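Local coordinates for protein transcriptional regulator, MarR family (Bacillus cereus, PDB 4XRF) that probably binds DNA through a winged helix-turn-helix and regulates transcription as a member of the MarR family, at the interface of chains A and B. Sequence-based numbering; all coordinates share one arbitrary frame. Chains: chain A/B, Transcriptional regulator, MarR family.

The interface of chains A and B. Residues chain A 7-8, 11, 127, 130-131, 134, 137; chain B 14, 115-116, 119, 123-124, 127, 131.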
loop_
_atom_site.group_PDB
_atom_site.type_symbol
_atom_site.label_atom_id
_atom_site.label_comp_id
_atom_site.label_asym_id
_atom_site.label_seq_id
_atom_site.Cartn_x
_atom_site.Cartn_y
_atom_site.Cartn_z
ATOM N N ILE A 7 10.614 0.034 17.334
ATOM C CA ILE A 7 10.084 1.166 16.565
ATOM C C ILE A 7 9.435 0.720 15.236
ATOM O O ILE A 7 8.327 1.165 14.910
ATOM C CB ILE A 7 11.163 2.230 16.269
ATOM C CG1 ILE A 7 11.599 2.936 17.565
ATOM C CG2 ILE A 7 10.632 3.228 15.246
ATOM C CD1 ILE A 7 12.849 3.797 17.401
ATOM N N GLN A 8 10.112 -0.148 14.478
ATOM C CA GLN A 8 9.558 -0.618 13.208
ATOM C C GLN A 8 8.289 -1.439 13.422
ATOM O O GLN A 8 7.378 -1.355 12.617
ATOM C CB GLN A 8 10.575 -1.424 12.391
ATOM C CG GLN A 8 11.757 -0.625 11.879
ATOM C CD GLN A 8 11.373 0.758 11.391
ATOM O OE1 GLN A 8 10.681 0.916 10.380
ATOM N NE2 GLN A 8 11.842 1.776 12.101
ATOM N N ALA A 11 5.614 1.223 14.181
ATOM C CA ALA A 11 5.415 2.013 12.947
ATOM C C ALA A 11 4.591 1.236 11.921
ATOM O O ALA A 11 3.672 1.795 11.303
ATOM C CB ALA A 11 6.752 2.435 12.344
ATOM N N LEU A 127 7.480 14.874 18.103
ATOM C CA LEU A 127 7.280 13.969 16.979
ATOM C C LEU A 127 7.621 14.690 15.676
ATOM O O LEU A 127 8.326 14.153 14.812
ATOM C CB LEU A 127 5.826 13.462 16.956
ATOM C CG LEU A 127 5.450 12.320 16.012
ATOM C CD1 LEU A 127 6.225 11.052 16.343
ATOM C CD2 LEU A 127 3.948 12.049 16.061
ATOM N N LEU A 130 11.377 15.068 15.291
ATOM C CA LEU A 130 11.937 13.752 14.949
ATOM C C LEU A 130 11.661 13.350 13.487
ATOM O O LEU A 130 12.536 12.796 12.813
ATOM C CB LEU A 130 11.443 12.668 15.911
ATOM C CG LEU A 130 11.939 12.844 17.355
ATOM C CD1 LEU A 130 11.076 12.033 18.305
ATOM C CD2 LEU A 130 13.421 12.501 17.508
ATOM N N PHE A 131 10.453 13.644 13.010
ATOM C CA PHE A 131 10.083 13.376 11.622
ATOM C C PHE A 131 10.855 14.274 10.648
ATOM O O PHE A 131 11.254 13.832 9.574
ATOM C CB PHE A 131 8.573 13.552 11.411
ATOM C CG PHE A 131 7.752 12.368 11.830
ATOM C CD1 PHE A 131 8.309 11.316 12.544
ATOM C CD2 PHE A 131 6.394 12.326 11.539
ATOM C CE1 PHE A 131 7.538 10.239 12.949
ATOM C CE2 PHE A 131 5.617 11.256 11.936
ATOM C CZ PHE A 131 6.186 10.204 12.639
ATOM N N LEU A 134 14.277 12.785 10.533
ATOM C CA LEU A 134 14.234 11.578 9.700
ATOM C C LEU A 134 14.119 11.901 8.208
ATOM O O LEU A 134 14.819 11.309 7.392
ATOM C CB LEU A 134 13.096 10.643 10.102
ATOM C CG LEU A 134 13.411 9.512 11.085
ATOM C CD1 LEU A 134 12.130 8.740 11.347
ATOM C CD2 LEU A 134 14.504 8.593 10.544
ATOM N N ILE A 137 17.451 13.071 6.971
ATOM C CA ILE A 137 18.395 11.961 6.874
ATOM C C ILE A 137 18.123 11.202 5.578
ATOM O O ILE A 137 19.044 10.882 4.842
ATOM C CB ILE A 137 18.268 11.013 8.094
ATOM C CG1 ILE A 137 18.790 11.710 9.362
ATOM C CG2 ILE A 137 19.030 9.714 7.838
ATOM C CD1 ILE A 137 18.310 11.078 10.658
ATOM N N ILE B 14 7.929 10.037 4.494
ATOM C CA ILE B 14 8.788 9.055 5.152
ATOM C C ILE B 14 8.213 7.651 4.954
ATOM O O ILE B 14 8.942 6.717 4.613
ATOM C CB ILE B 14 8.942 9.357 6.663
ATOM C CG1 ILE B 14 9.762 10.634 6.870
ATOM C CG2 ILE B 14 9.592 8.199 7.409
ATOM C CD1 ILE B 14 9.566 11.255 8.241
ATOM N N TYR B 115 19.414 4.973 8.253
ATOM C CA TYR B 115 18.629 6.141 8.666
ATOM C C TYR B 115 18.641 6.294 10.184
ATOM O O TYR B 115 18.906 7.373 10.707
ATOM C CB TYR B 115 17.161 6.062 8.199
ATOM C CG TYR B 115 16.922 5.838 6.710
ATOM C CD1 TYR B 115 17.762 6.393 5.739
ATOM C CD2 TYR B 115 15.811 5.099 6.280
ATOM C CE1 TYR B 115 17.527 6.188 4.382
ATOM C CE2 TYR B 115 15.563 4.892 4.933
ATOM C CZ TYR B 115 16.416 5.433 3.991
ATOM O OH TYR B 115 16.156 5.212 2.658
ATOM N N PHE B 116 18.358 5.208 10.889
ATOM C CA PHE B 116 18.249 5.279 12.341
ATOM C C PHE B 116 19.572 5.425 13.084
ATOM O O PHE B 116 19.575 5.874 14.217
ATOM C CB PHE B 116 17.420 4.129 12.867
ATOM C CG PHE B 116 15.956 4.295 12.603
ATOM C CD1 PHE B 116 15.400 3.878 11.396
ATOM C CD2 PHE B 116 15.126 4.891 13.549
ATOM C CE1 PHE B 116 14.040 4.031 11.148
ATOM C CE2 PHE B 116 13.762 5.048 13.302
ATOM C CZ PHE B 116 13.223 4.621 12.102
ATOM N N LEU B 119 20.086 8.916 14.117
ATOM C CA LEU B 119 19.406 9.394 15.320
ATOM C C LEU B 119 20.183 8.934 16.537
ATOM O O LEU B 119 20.540 7.752 16.637
ATOM C CB LEU B 119 17.965 8.869 15.414
ATOM C CG LEU B 119 16.929 9.144 14.316
ATOM C CD1 LEU B 119 15.621 8.466 14.677
ATOM C CD2 LEU B 119 16.709 10.632 14.077
ATOM N N GLU B 123 17.189 10.007 20.994
ATOM C CA GLU B 123 16.144 10.344 20.015
ATOM C C GLU B 123 15.317 9.124 19.608
ATOM O O GLU B 123 14.125 9.246 19.394
ATOM C CB GLU B 123 16.732 11.021 18.768
ATOM C CG GLU B 123 17.290 12.416 19.021
ATOM C CD GLU B 123 17.997 13.003 17.810
ATOM O OE1 GLU B 123 18.757 12.273 17.117
ATOM O OE2 GLU B 123 17.810 14.217 17.557
ATOM N N ARG B 124 15.959 7.964 19.491
ATOM C CA ARG B 124 15.264 6.704 19.246
ATOM C C ARG B 124 14.328 6.341 20.391
ATOM O O ARG B 124 13.204 5.893 20.144
ATOM C CB ARG B 124 16.248 5.571 18.984
ATOM C CG ARG B 124 16.725 5.522 17.542
ATOM C CD ARG B 124 17.841 4.518 17.380
ATOM N NE ARG B 124 19.144 5.122 17.612
ATOM C CZ ARG B 124 20.219 4.451 18.008
ATOM N NH1 ARG B 124 20.158 3.148 18.235
ATOM N NH2 ARG B 124 21.353 5.092 18.191
ATOM N N LEU B 127 11.208 8.653 20.111
ATOM C CA LEU B 127 10.333 8.204 19.035
ATOM C C LEU B 127 9.573 6.957 19.483
ATOM O O LEU B 127 8.354 6.846 19.296
ATOM C CB LEU B 127 11.154 7.915 17.765
ATOM C CG LEU B 127 10.423 7.664 16.446
ATOM C CD1 LEU B 127 9.606 8.878 16.028
ATOM C CD2 LEU B 127 11.410 7.286 15.344
ATOM N N PHE B 131 5.578 6.538 19.769
ATOM C CA PHE B 131 4.899 5.486 19.014
ATOM C C PHE B 131 4.102 4.555 19.934
ATOM O O PHE B 131 3.007 4.121 19.586
ATOM C CB PHE B 131 5.902 4.671 18.185
ATOM C CG PHE B 131 6.293 5.313 16.888
ATOM C CD1 PHE B 131 5.940 6.622 16.592
ATOM C CD2 PHE B 131 7.058 4.609 15.966
ATOM C CE1 PHE B 131 6.328 7.216 15.402
ATOM C CE2 PHE B 131 7.447 5.190 14.776
ATOM C CZ PHE B 131 7.079 6.495 14.485
#
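Helices 4-29 and 121-139 of both subunits, joined by helix 110-116 and the following loop of chain B, pack in a two-fold symmetric, almost wholly apolar interface, the helical dimerisation region typical of MarR regulators. A:Gln8, A:Ala11, A:Phe131 and A:Leu134 also line the pocket of isoquinoline, a pseudoligand. On the axis the two Leu127 side chains cross at about a right angle, A:Leu127 CD1 4.0 Å from B:Leu127 CD1. Each has CG anti to its backbone N (chi1 -170°), over one face of its own chain's Phe131 ring. The two Phe131 rings meet at their rims, A:Phe131 CE1 lying 4.1 Å from B:Phe131 CZ. A:Ala11 CB touches B:Phe131 CE2 at 3.7 Å, A:Ile7 CG2 presses on the same atom, and A:Ile7 O sits at the ring edge, in plane.

Further along, A:Leu130 straddles the backbone of chain B, CD1 against B:Leu127 and CD2 3.8 Å from B:Glu123 CB. A:Ile137 forks likewise, CG2 on B:Tyr115 CA and CD1 on B:Leu119 CD2, while B:Ile14 CD1 lodges against A:Phe131 and A:Leu134 CB.

No nitrogen or oxygen comes within bonding distance of one in the other chain, so polar groups meet carbon. A:Gln8, bent at chi2 (-40°), merely contacts the B:Phe116 ring tip, NE2 facing CZ and CE1, planes 67° apart. The B:Arg124 guanidinium grips one carbonyl side-on, which probably steadies the loop carrying B:Leu119: B:Leu119 O accepts from NE at 3.1 Å, above the carbonyl plane, and from NH2 at 3.2 Å, within it.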